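Local atomic coordinates of general Secretion Pathway Protein (Vibrio vulnificus, PDB entry 4G54), a protein that probably helps the type II secretion system engage peptidoglycan in the periplasm, as the periplasmic part of an EpsA-EpsB fusion. Residues K39-R44 against S58-Q63; L79-Q84 against A90-L95; V102-G107 against L111-S116; M132-T137 against G144-V149; L150-A155 against D160-T165. One frame throughout, in Å; residues are numbered along the deposited sequence.

Interaction 1: K39-R44 against S58-Q63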
# COMPACT_ATOMS: atom_id res chain seq x y z
N LYS A 39 1.96 -10.65 -3.27
CA LYS A 39 1.93 -11.78 -2.33
C LYS A 39 1.98 -11.26 -0.86
O LYS A 39 1.42 -11.89 0.06
CB LYS A 39 3.13 -12.66 -2.53
CG LYS A 39 3.21 -13.33 -3.84
CD LYS A 39 4.42 -14.36 -3.84
CE LYS A 39 4.81 -14.64 -5.26
NZ LYS A 39 6.04 -15.50 -5.31
N LEU A 40 2.70 -10.15 -0.60
CA LEU A 40 2.77 -9.57 0.74
C LEU A 40 1.42 -9.13 1.22
O LEU A 40 1.17 -9.15 2.42
CB LEU A 40 3.69 -8.33 0.75
CG LEU A 40 5.10 -8.51 1.20
CD1 LEU A 40 5.72 -9.22 0.12
CD2 LEU A 40 5.81 -7.16 1.43
N TRP A 41 0.53 -8.75 0.29
CA TRP A 41 -0.82 -8.42 0.65
C TRP A 41 -1.73 -9.66 0.74
O TRP A 41 -2.95 -9.58 1.06
CB TRP A 41 -1.38 -7.40 -0.36
CG TRP A 41 -0.73 -6.05 -0.27
CD1 TRP A 41 0.29 -5.62 -0.97
CD2 TRP A 41 -1.15 -4.98 0.58
NE1 TRP A 41 0.61 -4.31 -0.65
CE2 TRP A 41 -0.29 -3.88 0.31
CE3 TRP A 41 -2.18 -4.85 1.51
CZ2 TRP A 41 -0.44 -2.60 0.98
CZ3 TRP A 41 -2.33 -3.61 2.17
CH2 TRP A 41 -1.45 -2.55 1.92
N GLY A 42 -1.17 -10.85 0.48
CA GLY A 42 -1.96 -12.09 0.53
C GLY A 42 -2.61 -12.53 -0.77
O GLY A 42 -3.49 -13.46 -0.73
N TYR A 43 -2.26 -11.89 -1.90
CA TYR A 43 -2.95 -12.12 -3.14
C TYR A 43 -2.10 -12.73 -4.22
O TYR A 43 -0.92 -12.41 -4.36
CB TYR A 43 -3.55 -10.84 -3.69
CG TYR A 43 -4.64 -10.35 -2.77
CD1 TYR A 43 -5.86 -11.05 -2.67
CD2 TYR A 43 -4.49 -9.19 -1.99
CE1 TYR A 43 -6.90 -10.61 -1.82
CE2 TYR A 43 -5.54 -8.74 -1.16
CZ TYR A 43 -6.73 -9.48 -1.09
OH TYR A 43 -7.78 -9.18 -0.25
N ARG A 44 -2.78 -13.58 -5.02
CA ARG A 44 -2.26 -14.11 -6.24
C ARG A 44 -2.66 -13.16 -7.40
O ARG A 44 -3.84 -13.02 -7.77
CB ARG A 44 -2.73 -15.60 -6.37
CG ARG A 44 -2.30 -16.35 -7.62
CD ARG A 44 -2.99 -17.74 -7.60
NE ARG A 44 -4.45 -17.64 -7.31
CZ ARG A 44 -5.08 -18.21 -6.27
NH1 ARG A 44 -4.39 -18.95 -5.41
NH2 ARG A 44 -6.39 -18.05 -6.11
N SER A 58 -8.68 -4.53 -10.23
CA SER A 58 -9.16 -5.04 -8.92
C SER A 58 -9.30 -3.77 -8.04
O SER A 58 -9.12 -2.64 -8.58
CB SER A 58 -8.11 -5.97 -8.28
OG SER A 58 -6.99 -5.23 -7.76
N ILE A 59 -9.60 -3.94 -6.75
CA ILE A 59 -9.69 -2.74 -5.88
C ILE A 59 -8.32 -2.11 -5.62
O ILE A 59 -8.25 -1.01 -5.14
CB ILE A 59 -10.39 -3.01 -4.56
CG1 ILE A 59 -9.59 -4.06 -3.77
CG2 ILE A 59 -11.84 -3.53 -4.95
CD1 ILE A 59 -9.77 -4.01 -2.22
N PHE A 60 -7.23 -2.76 -6.03
CA PHE A 60 -5.92 -2.19 -5.80
C PHE A 60 -5.61 -1.08 -6.76
O PHE A 60 -5.96 -1.14 -7.99
CB PHE A 60 -4.79 -3.24 -5.83
CG PHE A 60 -4.54 -3.95 -4.54
CD1 PHE A 60 -5.46 -4.86 -4.08
CD2 PHE A 60 -3.39 -3.68 -3.76
CE1 PHE A 60 -5.29 -5.51 -2.87
CE2 PHE A 60 -3.18 -4.35 -2.58
CZ PHE A 60 -4.11 -5.22 -2.08
N GLN A 61 -4.93 -0.05 -6.28
CA GLN A 61 -4.32 1.01 -7.12
C GLN A 61 -2.85 0.65 -7.28
O GLN A 61 -2.22 0.15 -6.35
CB GLN A 61 -4.35 2.33 -6.36
CG GLN A 61 -4.40 3.60 -7.10
CD GLN A 61 -5.69 3.75 -7.88
OE1 GLN A 61 -6.78 4.23 -7.39
NE2 GLN A 61 -5.56 3.43 -9.11
N CYS A 62 -2.29 0.97 -8.45
CA CYS A 62 -0.87 0.76 -8.74
C CYS A 62 -0.38 2.06 -9.33
O CYS A 62 -1.04 2.62 -10.21
CB CYS A 62 -0.71 -0.38 -9.76
SG CYS A 62 1.10 -0.82 -9.89
N GLN A 63 0.70 2.63 -8.75
CA GLN A 63 1.19 3.95 -9.24
C GLN A 63 2.71 3.96 -9.20
O GLN A 63 3.30 3.57 -8.16
CB GLN A 63 0.58 5.06 -8.30
CG GLN A 63 0.80 6.48 -8.62
CD GLN A 63 0.27 7.38 -7.45
OE1 GLN A 63 0.70 7.23 -6.33
NE2 GLN A 63 -0.63 8.33 -7.76
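Trp41, next to Leu40 where the chain comes out of helix 30-40, offers one face of its indole to the ring of Phe60. Phe60 CE2 stands over that face, offset toward its rim, and lies 3.8 Å from Trp41 CG. The planes of the Phe60 ring and the indole five-membered ring are turned 79° apart, with centroids 5.1 Å from each other: a T-shaped pair in which Phe60 supplies the edge. Trp41 CB joins in, 3.9 Å from Phe60 CZ. A chi1 of -69° puts Trp41 CG opposite the carbonyl carbon and lays the indole face against Phe60. At Gly42 the helix ends in a Schellman motif: phi is positive, and Gly42 N bonds back to Lys39 O. This turn brings Tyr43 to the same phenylalanine. Tyr43 CE2 comes to 3.7 Å from Phe60 CE1, the two rings meeting obliquely, neither stacked nor edge to face. On the other segment, Ser58 OG accepts from Phe60 N at 3.0 Å in an ST turn that fixes the backbone at the start of the strand. Tyr38 and Trp209 extend the aromatic cluster, Tyr38 against Phe60 and Trp209 edge-to-face with Trp41. Between the two segments the contact is purely apolar and aromatic, so its hold depends on the shape and mutual tilt of three rings and not on paired polar atoms.

Interaction 2: L79-Q84 against A90-L95; sequences LLLTLQ and AYVVLL
Leu81 and Val92 face each other at the middle of an antiparallel beta hairpin, where the packing is dense. Leu81 N gives a nearly straight bond to Val92 O (2.7 Å, 169° at the hydrogen), and Val92 N returns one to Leu81 O. Equivalent pairs of bonds join Leu79 with Leu94 and Leu83 with Ala90. On the face carrying these residues, Val92 CG1 fits between two leucines, 3.9 Å from Leu81 CB and 3.8 Å from Leu83 CD1, while Leu81 CG rests 3.9 Å from Leu94 CB. The other face holds the non-hydrogen-bonded pairs. There Leu80, with CG trans to its own N (chi1 -176°), swings CD1 to 3.8 Å from Val93 CG2. Thr82 and Tyr91 run side by side, Thr82 OG1 being 3.3 Å from Tyr91 CE2, although the hydroxyl's hydrogen-bond partner is Glu125. By contrast, the packing thins toward the partly exposed Gln84. In the six-stranded antiparallel sheet of the C39-like domain, strand 125-131 flanks 79-85 and strand 101-105 flanks 88-97; helix 30-40 covers the Thr82, Tyr91 and Val93 face through Arg30 and Leu40.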
# COMPACT_ATOMS: atom_id res chain seq x y z
N LEU A 79 6.65 -1.11 -0.61
CA LEU A 79 6.75 -0.56 -1.98
C LEU A 79 7.66 -1.40 -2.79
O LEU A 79 8.51 -2.20 -2.23
CB LEU A 79 7.45 0.87 -1.90
CG LEU A 79 6.60 1.91 -1.18
CD1 LEU A 79 7.39 3.20 -1.10
CD2 LEU A 79 5.30 2.25 -1.90
N LEU A 80 7.61 -1.26 -4.14
CA LEU A 80 8.62 -1.92 -5.01
C LEU A 80 9.65 -0.84 -5.43
O LEU A 80 9.21 0.23 -5.93
CB LEU A 80 7.93 -2.49 -6.26
CG LEU A 80 8.89 -3.30 -7.19
CD1 LEU A 80 9.25 -4.68 -6.51
CD2 LEU A 80 8.11 -3.54 -8.51
N LEU A 81 10.94 -1.10 -5.14
CA LEU A 81 11.97 -0.10 -5.46
C LEU A 81 12.54 -0.47 -6.83
O LEU A 81 12.84 -1.63 -7.10
CB LEU A 81 13.13 -0.14 -4.44
CG LEU A 81 12.68 0.09 -3.00
CD1 LEU A 81 13.97 0.15 -2.16
CD2 LEU A 81 11.85 1.35 -2.85
N THR A 82 12.76 0.51 -7.70
CA THR A 82 13.49 0.28 -8.95
C THR A 82 14.95 0.54 -8.63
O THR A 82 15.32 1.69 -8.23
CB THR A 82 12.99 1.24 -10.07
OG1 THR A 82 11.57 1.04 -10.31
CG2 THR A 82 13.77 0.97 -11.41
N LEU A 83 15.79 -0.46 -8.90
CA LEU A 83 17.26 -0.27 -8.73
C LEU A 83 17.88 -0.08 -10.12
O LEU A 83 17.42 -0.67 -11.11
CB LEU A 83 17.85 -1.46 -8.00
CG LEU A 83 17.24 -1.77 -6.60
CD1 LEU A 83 18.08 -2.89 -5.92
CD2 LEU A 83 17.18 -0.52 -5.76
N GLN A 84 18.88 0.80 -10.23
CA GLN A 84 19.48 1.08 -11.54
C GLN A 84 20.99 0.98 -11.32
O GLN A 84 21.50 1.45 -10.30
CB GLN A 84 19.01 2.45 -12.17
CG GLN A 84 17.65 3.06 -11.58
CD GLN A 84 16.72 3.95 -12.50
OE1 GLN A 84 17.01 4.17 -13.70
NE2 GLN A 84 15.57 4.46 -11.90
N ALA A 90 16.58 -3.38 -12.02
CA ALA A 90 16.12 -4.51 -11.22
C ALA A 90 15.17 -3.97 -10.20
O ALA A 90 15.00 -2.72 -10.06
CB ALA A 90 17.27 -5.22 -10.52
N TYR A 91 14.43 -4.86 -9.57
CA TYR A 91 13.26 -4.42 -8.77
C TYR A 91 13.31 -5.23 -7.47
O TYR A 91 13.53 -6.41 -7.51
CB TYR A 91 11.94 -4.76 -9.53
CG TYR A 91 11.84 -3.95 -10.80
CD1 TYR A 91 12.39 -4.41 -12.01
CD2 TYR A 91 11.24 -2.67 -10.76
CE1 TYR A 91 12.35 -3.63 -13.14
CE2 TYR A 91 11.15 -1.85 -11.92
CZ TYR A 91 11.71 -2.36 -13.12
OH TYR A 91 11.68 -1.64 -14.28
N VAL A 92 13.11 -4.57 -6.33
CA VAL A 92 13.16 -5.27 -5.04
C VAL A 92 12.05 -4.71 -4.13
O VAL A 92 11.65 -3.56 -4.28
CB VAL A 92 14.58 -5.11 -4.39
CG1 VAL A 92 14.87 -3.65 -3.94
CG2 VAL A 92 14.75 -6.05 -3.29
N VAL A 93 11.45 -5.57 -3.32
CA VAL A 93 10.42 -5.11 -2.41
C VAL A 93 11.02 -4.49 -1.19
O VAL A 93 11.88 -5.09 -0.53
CB VAL A 93 9.43 -6.25 -2.04
CG1 VAL A 93 8.51 -5.82 -0.88
CG2 VAL A 93 8.61 -6.63 -3.30
N LEU A 94 10.57 -3.27 -0.86
CA LEU A 94 10.94 -2.66 0.44
C LEU A 94 9.86 -3.06 1.41
O LEU A 94 8.68 -2.70 1.26
CB LEU A 94 10.97 -1.10 0.29
CG LEU A 94 11.17 -0.33 1.61
CD1 LEU A 94 12.54 -0.52 2.10
CD2 LEU A 94 10.93 1.17 1.34
N LEU A 95 10.27 -3.78 2.47
CA LEU A 95 9.33 -4.23 3.48
C LEU A 95 9.29 -3.26 4.60
O LEU A 95 8.17 -2.99 5.11
CB LEU A 95 9.74 -5.67 4.01
CG LEU A 95 8.94 -6.25 5.16
CD1 LEU A 95 7.52 -6.59 4.70
CD2 LEU A 95 9.68 -7.55 5.62

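Interaction 3: V102-G107 against L111-S116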
# COMPACT_ATOMS: atom_id res chain seq x y z
N VAL A 102 17.25 -0.50 5.46
CA VAL A 102 15.96 -0.92 4.87
C VAL A 102 16.03 -2.44 4.80
O VAL A 102 17.11 -3.05 4.76
CB VAL A 102 15.75 -0.36 3.49
CG1 VAL A 102 15.50 1.19 3.57
CG2 VAL A 102 16.96 -0.70 2.50
N VAL A 103 14.85 -3.03 4.94
CA VAL A 103 14.70 -4.50 4.77
C VAL A 103 14.09 -4.75 3.42
O VAL A 103 13.05 -4.21 3.06
CB VAL A 103 13.84 -5.14 5.89
CG1 VAL A 103 13.63 -6.65 5.61
CG2 VAL A 103 14.57 -4.87 7.19
N LEU A 104 14.81 -5.53 2.60
CA LEU A 104 14.46 -5.78 1.19
C LEU A 104 14.09 -7.25 0.99
O LEU A 104 14.71 -8.14 1.57
CB LEU A 104 15.64 -5.41 0.31
CG LEU A 104 16.13 -3.96 0.47
CD1 LEU A 104 17.28 -3.78 -0.53
CD2 LEU A 104 14.96 -3.00 0.21
N LEU A 105 13.12 -7.49 0.12
CA LEU A 105 12.71 -8.87 -0.31
C LEU A 105 12.94 -9.01 -1.81
O LEU A 105 12.42 -8.24 -2.59
CB LEU A 105 11.26 -9.13 0.06
CG LEU A 105 10.86 -8.85 1.50
CD1 LEU A 105 9.32 -9.06 1.68
CD2 LEU A 105 11.55 -9.82 2.45
N THR A 106 13.72 -10.04 -2.21
CA THR A 106 14.21 -10.15 -3.59
C THR A 106 13.43 -11.19 -4.37
O THR A 106 13.68 -11.38 -5.56
CB THR A 106 15.71 -10.55 -3.65
OG1 THR A 106 15.78 -11.96 -3.23
CG2 THR A 106 16.61 -9.71 -2.77
N GLY A 107 12.46 -11.87 -3.76
CA GLY A 107 11.83 -13.04 -4.39
C GLY A 107 12.50 -14.38 -3.95
O GLY A 107 11.92 -15.45 -4.06
N LEU A 111 17.06 -9.41 2.64
CA LEU A 111 18.32 -8.64 2.81
C LEU A 111 18.14 -7.32 3.58
O LEU A 111 17.10 -6.68 3.51
CB LEU A 111 18.91 -8.22 1.43
CG LEU A 111 18.99 -9.37 0.44
CD1 LEU A 111 19.49 -8.91 -0.93
CD2 LEU A 111 19.80 -10.50 0.98
N THR A 112 19.18 -6.92 4.31
CA THR A 112 19.18 -5.62 4.97
C THR A 112 20.25 -4.77 4.29
O THR A 112 21.40 -5.21 4.18
CB THR A 112 19.48 -5.76 6.47
OG1 THR A 112 18.37 -6.45 7.05
CG2 THR A 112 19.53 -4.40 7.14
N PHE A 113 19.88 -3.58 3.89
CA PHE A 113 20.84 -2.64 3.26
C PHE A 113 20.94 -1.45 4.16
O PHE A 113 19.94 -0.96 4.68
CB PHE A 113 20.21 -2.16 1.95
CG PHE A 113 20.79 -2.79 0.72
CD1 PHE A 113 21.36 -4.04 0.73
CD2 PHE A 113 20.62 -2.12 -0.50
CE1 PHE A 113 21.85 -4.60 -0.45
CE2 PHE A 113 21.11 -2.68 -1.67
CZ PHE A 113 21.77 -3.90 -1.60
N THR A 114 22.17 -0.89 4.26
CA THR A 114 22.34 0.40 4.89
C THR A 114 21.84 1.51 3.94
O THR A 114 21.59 1.27 2.77
CB THR A 114 23.83 0.67 5.15
OG1 THR A 114 24.52 0.74 3.90
CG2 THR A 114 24.46 -0.45 5.96
N VAL A 115 21.70 2.73 4.46
CA VAL A 115 21.34 3.88 3.61
C VAL A 115 22.35 4.00 2.45
O VAL A 115 21.98 4.18 1.29
CB VAL A 115 21.40 5.19 4.39
CG1 VAL A 115 20.93 6.36 3.50
CG2 VAL A 115 20.46 5.11 5.48
N SER A 116 23.64 3.92 2.78
CA SER A 116 24.65 4.00 1.74
C SER A 116 24.44 2.96 0.63
O SER A 116 24.47 3.29 -0.55
CB SER A 116 26.04 3.89 2.35
OG SER A 116 27.00 4.01 1.36
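Leu111, near the start of strand 110-114, pairs with Leu104 through two backbone bonds; Leu104 N to Leu111 O, at 2.7 Å and 176°, is almost straight. The Leu111 side chain reaches Thr106, where Leu111 CD1 meets Thr106 CG2 at 3.5 Å, the two crossing at about a right angle. Thr106 OG1 points elsewhere and accepts from the backbone of Glu108 and Gln109 in the turn. Thr112, on the other face and exposed, makes a thinner contact, its OG1 4.1 Å from Val103 CG2 in a non-hydrogen-bonded pair. Phe113 returns to the Leu104 face and bonds twice to Val102. Leu104 CD1 sits over one face of the Phe113 ring, 4.0 Å from the ring centroid and 22° off its normal, a CH-pi contact. Leu104 chi1 of -57°, with CG opposite the carbonyl carbon, helps aim that methyl across at the Phe113 ring. Val102 CG2 presses on Phe113 CB at 3.6 Å. Thr114 then N-caps helix 115-121, so the strand passes straight into a helix. Strand 110-114 is an outermost strand of the six-stranded sheet; strand 88-97 lies beyond 101-105, and Trp69 of helix 69-73 packs on Val102 and Val115.

Interaction 4: M132-T137 against G144-V149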
# COMPACT_ATOMS: atom_id res chain seq x y z
N MET A 132 -7.77 0.16 -2.62
CA MET A 132 -8.59 1.41 -2.64
C MET A 132 -9.98 1.02 -3.05
O MET A 132 -10.41 1.30 -4.15
CB MET A 132 -7.94 2.47 -3.57
CG MET A 132 -8.76 3.76 -3.34
SD MET A 132 -7.80 5.04 -4.26
CE MET A 132 -8.92 6.34 -3.91
N PRO A 133 -10.77 0.43 -2.15
CA PRO A 133 -12.14 0.05 -2.46
C PRO A 133 -13.12 1.20 -2.62
O PRO A 133 -14.18 1.00 -3.24
CB PRO A 133 -12.54 -0.79 -1.27
CG PRO A 133 -11.75 -0.25 -0.08
CD PRO A 133 -10.39 -0.06 -0.82
N LEU A 134 -12.74 2.40 -2.11
CA LEU A 134 -13.66 3.55 -2.15
C LEU A 134 -13.19 4.56 -3.16
O LEU A 134 -12.12 5.20 -2.98
CB LEU A 134 -13.83 4.23 -0.79
CG LEU A 134 -14.17 3.25 0.33
CD1 LEU A 134 -14.41 4.07 1.70
CD2 LEU A 134 -15.53 2.55 -0.04
N ARG A 135 -13.88 4.62 -4.28
CA ARG A 135 -13.36 5.42 -5.41
C ARG A 135 -14.39 6.43 -5.85
O ARG A 135 -14.19 7.05 -6.91
CB ARG A 135 -13.12 4.50 -6.64
CG ARG A 135 -12.09 3.38 -6.33
CD ARG A 135 -10.85 3.58 -6.99
NE ARG A 135 -9.96 2.42 -6.78
CZ ARG A 135 -9.20 1.92 -7.71
NH1 ARG A 135 -9.24 2.44 -8.95
NH2 ARG A 135 -8.34 0.90 -7.40
N GLU A 136 -15.47 6.58 -5.08
CA GLU A 136 -16.49 7.61 -5.36
C GLU A 136 -16.82 8.44 -4.13
O GLU A 136 -16.71 7.95 -2.97
CB GLU A 136 -17.79 6.93 -5.82
CG GLU A 136 -17.51 6.24 -7.12
CD GLU A 136 -18.71 5.48 -7.68
OE1 GLU A 136 -19.84 6.00 -7.71
OE2 GLU A 136 -18.46 4.39 -8.28
N THR A 137 -17.24 9.69 -4.35
CA THR A 137 -17.48 10.53 -3.20
C THR A 137 -18.61 10.06 -2.33
O THR A 137 -19.69 9.71 -2.85
CB THR A 137 -17.75 11.96 -3.74
OG1 THR A 137 -16.53 12.39 -4.38
CG2 THR A 137 -18.12 12.91 -2.64
N GLY A 144 -24.89 2.34 2.71
CA GLY A 144 -24.51 1.12 2.04
C GLY A 144 -23.23 0.55 2.54
O GLY A 144 -22.63 1.12 3.47
N GLU A 145 -22.75 -0.53 1.88
CA GLU A 145 -21.54 -1.17 2.33
C GLU A 145 -20.32 -0.21 2.25
O GLU A 145 -19.40 -0.34 3.06
CB GLU A 145 -21.25 -2.37 1.47
CG GLU A 145 -20.13 -3.25 2.03
CD GLU A 145 -19.77 -4.46 1.13
OE1 GLU A 145 -20.47 -4.74 0.10
OE2 GLU A 145 -18.78 -5.15 1.48
N ALA A 146 -20.32 0.70 1.30
CA ALA A 146 -19.24 1.66 1.21
C ALA A 146 -19.12 2.50 2.45
O ALA A 146 -17.96 2.89 2.81
CB ALA A 146 -19.44 2.54 -0.02
N ILE A 147 -20.25 2.81 3.07
CA ILE A 147 -20.22 3.63 4.29
C ILE A 147 -19.66 2.79 5.43
O ILE A 147 -18.83 3.31 6.22
CB ILE A 147 -21.60 4.14 4.63
CG1 ILE A 147 -22.21 4.99 3.51
CG2 ILE A 147 -21.52 4.96 5.93
CD1 ILE A 147 -21.28 6.01 2.81
N GLU A 148 -19.97 1.50 5.49
CA GLU A 148 -19.40 0.67 6.53
C GLU A 148 -17.92 0.58 6.38
O GLU A 148 -17.14 0.58 7.38
CB GLU A 148 -19.99 -0.78 6.47
CG GLU A 148 -21.49 -0.79 6.44
CD GLU A 148 -22.09 -2.19 6.17
OE1 GLU A 148 -21.38 -3.14 5.77
OE2 GLU A 148 -23.33 -2.30 6.35
N VAL A 149 -17.43 0.47 5.12
CA VAL A 149 -16.01 0.47 4.91
C VAL A 149 -15.27 1.79 5.25
O VAL A 149 -14.25 1.76 5.92
CB VAL A 149 -15.70 0.15 3.38
CG1 VAL A 149 -14.21 0.33 3.06
CG2 VAL A 149 -16.12 -1.30 3.12
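Leu134 reaches across to the first turn of helix 145-158 with both methyls. Leu134 CD2 lies 3.9 Å from Ala146 CB and 3.8 Å from Ala146 O, while Leu134 CD1 meets Val149 CG1 at 4.0 Å. Leu134 and Val149 point in opposite senses and overlap flank to flank. Pro133 adds its ring from beside them, CG 4.0 Å from the same Val149 CG1, and that single methyl therefore serves two residues of the loop. It can do so because Val149 chi1, 172°, places CG1 trans to the backbone N. Behind this apolar shell, Arg135 braces the loop: its NE donates to Met132 O at 2.9 Å, in the plane of both the guanidinium and the carbonyl. The other guanidinium nitrogens bond to Ile59 O and Ser56 OG, tying the loop to the residues just ahead of strand 60-66. Leu134 N is held by Gln200 OE1. On the helix side, Gly144 takes the N-cap position, and Ile147 N bonds back to its carbonyl. The loop connects strand 125-131 of the sheet to helix 145-158, which belongs to the putative peptidoglycan-binding region, with Leu134 lodged among Ala146, Val149, Leu150 and Leu153 of that helix and Leu196 of helix 193-202.

Interaction 5: L150-A155 against D160-T165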
# COMPACT_ATOMS: atom_id res chain seq x y z
N LEU A 150 -15.92 2.93 4.92
CA LEU A 150 -15.46 4.27 5.36
C LEU A 150 -15.32 4.32 6.90
O LEU A 150 -14.25 4.72 7.41
CB LEU A 150 -16.45 5.35 4.82
CG LEU A 150 -16.02 6.70 5.31
CD1 LEU A 150 -14.61 7.13 4.97
CD2 LEU A 150 -17.07 7.74 4.81
N ASP A 151 -16.35 3.79 7.55
CA ASP A 151 -16.42 3.85 9.03
C ASP A 151 -15.18 3.03 9.56
O ASP A 151 -14.42 3.50 10.46
CB ASP A 151 -17.76 3.29 9.40
CG ASP A 151 -18.04 3.24 10.94
OD1 ASP A 151 -17.57 4.13 11.68
OD2 ASP A 151 -18.75 2.25 11.32
N GLN A 152 -14.96 1.84 9.01
CA GLN A 152 -13.90 1.01 9.50
C GLN A 152 -12.54 1.62 9.22
O GLN A 152 -11.64 1.55 10.11
CB GLN A 152 -13.98 -0.39 8.81
CG GLN A 152 -15.26 -1.09 9.28
CD GLN A 152 -15.22 -1.58 10.77
OE1 GLN A 152 -14.13 -1.81 11.36
NE2 GLN A 152 -16.43 -1.72 11.40
N LEU A 153 -12.34 2.22 8.02
CA LEU A 153 -11.00 2.78 7.68
C LEU A 153 -10.73 4.01 8.56
O LEU A 153 -9.62 4.24 9.02
CB LEU A 153 -11.04 3.22 6.18
CG LEU A 153 -10.99 2.06 5.23
CD1 LEU A 153 -11.23 2.59 3.78
CD2 LEU A 153 -9.64 1.36 5.31
N LEU A 154 -11.80 4.80 8.81
CA LEU A 154 -11.54 6.03 9.64
C LEU A 154 -11.17 5.62 11.04
O LEU A 154 -10.26 6.24 11.63
CB LEU A 154 -12.80 6.91 9.78
CG LEU A 154 -13.05 7.72 8.59
CD1 LEU A 154 -14.51 8.32 8.69
CD2 LEU A 154 -11.98 8.94 8.59
N ALA A 155 -11.80 4.59 11.61
CA ALA A 155 -11.42 4.13 12.96
C ALA A 155 -10.00 3.61 12.97
O ALA A 155 -9.23 3.86 13.91
CB ALA A 155 -12.43 3.05 13.44
N ASP A 160 -9.18 4.64 16.80
CA ASP A 160 -10.27 4.67 17.81
C ASP A 160 -11.38 3.73 17.37
O ASP A 160 -11.10 2.72 16.64
CB ASP A 160 -10.74 6.12 18.02
CG ASP A 160 -11.27 6.72 16.78
OD1 ASP A 160 -11.41 6.02 15.75
OD2 ASP A 160 -11.54 7.96 16.83
N GLU A 161 -12.61 3.95 17.82
CA GLU A 161 -13.67 2.93 17.56
C GLU A 161 -14.57 3.32 16.43
O GLU A 161 -14.92 4.49 16.28
CB GLU A 161 -14.50 2.76 18.86
CG GLU A 161 -13.63 2.23 20.03
CD GLU A 161 -13.16 0.82 19.74
OE1 GLU A 161 -13.97 0.04 19.22
OE2 GLU A 161 -11.96 0.49 19.96
N PRO A 162 -14.98 2.34 15.60
CA PRO A 162 -15.98 2.65 14.58
C PRO A 162 -17.36 2.84 15.12
O PRO A 162 -17.63 2.43 16.30
CB PRO A 162 -15.96 1.41 13.67
CG PRO A 162 -15.44 0.30 14.52
CD PRO A 162 -14.47 0.94 15.55
N LEU A 163 -18.21 3.55 14.36
CA LEU A 163 -19.59 3.72 14.75
C LEU A 163 -20.42 2.47 14.51
O LEU A 163 -21.53 2.37 15.14
CB LEU A 163 -20.26 4.87 13.94
CG LEU A 163 -19.51 6.20 14.12
CD1 LEU A 163 -20.29 7.19 13.32
CD2 LEU A 163 -19.49 6.67 15.61
N LYS A 164 -19.95 1.53 13.64
CA LYS A 164 -20.82 0.39 13.16
C LYS A 164 -22.06 0.96 12.48
O LYS A 164 -23.21 0.57 12.78
CB LYS A 164 -21.18 -0.63 14.25
CG LYS A 164 -19.84 -1.17 14.83
CD LYS A 164 -20.13 -2.32 15.84
CE LYS A 164 -18.95 -2.47 16.83
NZ LYS A 164 -19.18 -3.64 17.83
N THR A 165 -21.84 1.84 11.50
CA THR A 165 -22.99 2.44 10.83
C THR A 165 -22.95 2.07 9.33
O THR A 165 -21.86 2.05 8.75
CB THR A 165 -22.94 3.96 11.00
OG1 THR A 165 -24.09 4.52 10.38
CG2 THR A 165 -21.69 4.60 10.36
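The carboxylate of Asp151 is the flat group at the centre of this contact, and backbone N-H groups of the loop 160-165 approach it from different sides. At its edge, Leu163 N donates to Asp151 OD1 over 2.8 Å, on the syn lone pair. Thr165 N comes from above the plane, 48° out of it, and bonds to Asp151 OD2 at 3.1 Å. Lys164 N is 2.7 Å from the same OD2, but its bent angle of 117° makes that bond weak. Asp151 reaches the loop with CG trans to the backbone N (chi1 179°), and its buried charge is probably steadied by these amides. Pro162 CB and Leu163 CB pack beside OD1. The amide of Gln152 is the other flat group: its NE2 lies 3.8 Å from Pro162 CG, the chain being bent at chi2 to bring the polar end back to the proline.

Within the putative peptidoglycan-binding domain the chain leaves helix 145-158, doubles back along its flank and continues to helix 170-182, with Asp151 gathering the backbone amides of the connection. One turn beyond Asp151, Ala155 CB touches Pro162 CD at 3.6 Å. Ala155 O accepts from Asp160 N at 3.0 Å, the donor in the carbonyl plane on a lone pair. Asp160 OD1 forms a salt bridge with Arg175 of helix 170-182, and Thr165 OG1 bonds to Gln167 O. Leu150 and Leu153, on other sides of helix 145-158, pack on helix 193-202.

From the N terminus the five contacts follow in series, none enclosing or crossing another. Interaction 1 closes the loop that runs from Arg44 to strand 60-66, which contains Cys52, disulfide-bonded to Cys62. Interactions 2 and 3 close successive hairpins of the same sheet and meet where strands 88-97 and 101-105 pair, through Val93 O and Leu105 N; Leu40 of interaction 1 packs against both. Interaction 4 closes the link between strand 125-131 and helix 145-158, and Met132 and Arg135 bond to Ile59 of interaction 1. Interaction 5 closes the return after helix 145-158, which it shares with interaction 4; its centre lies about 33 Å from that of interaction 2.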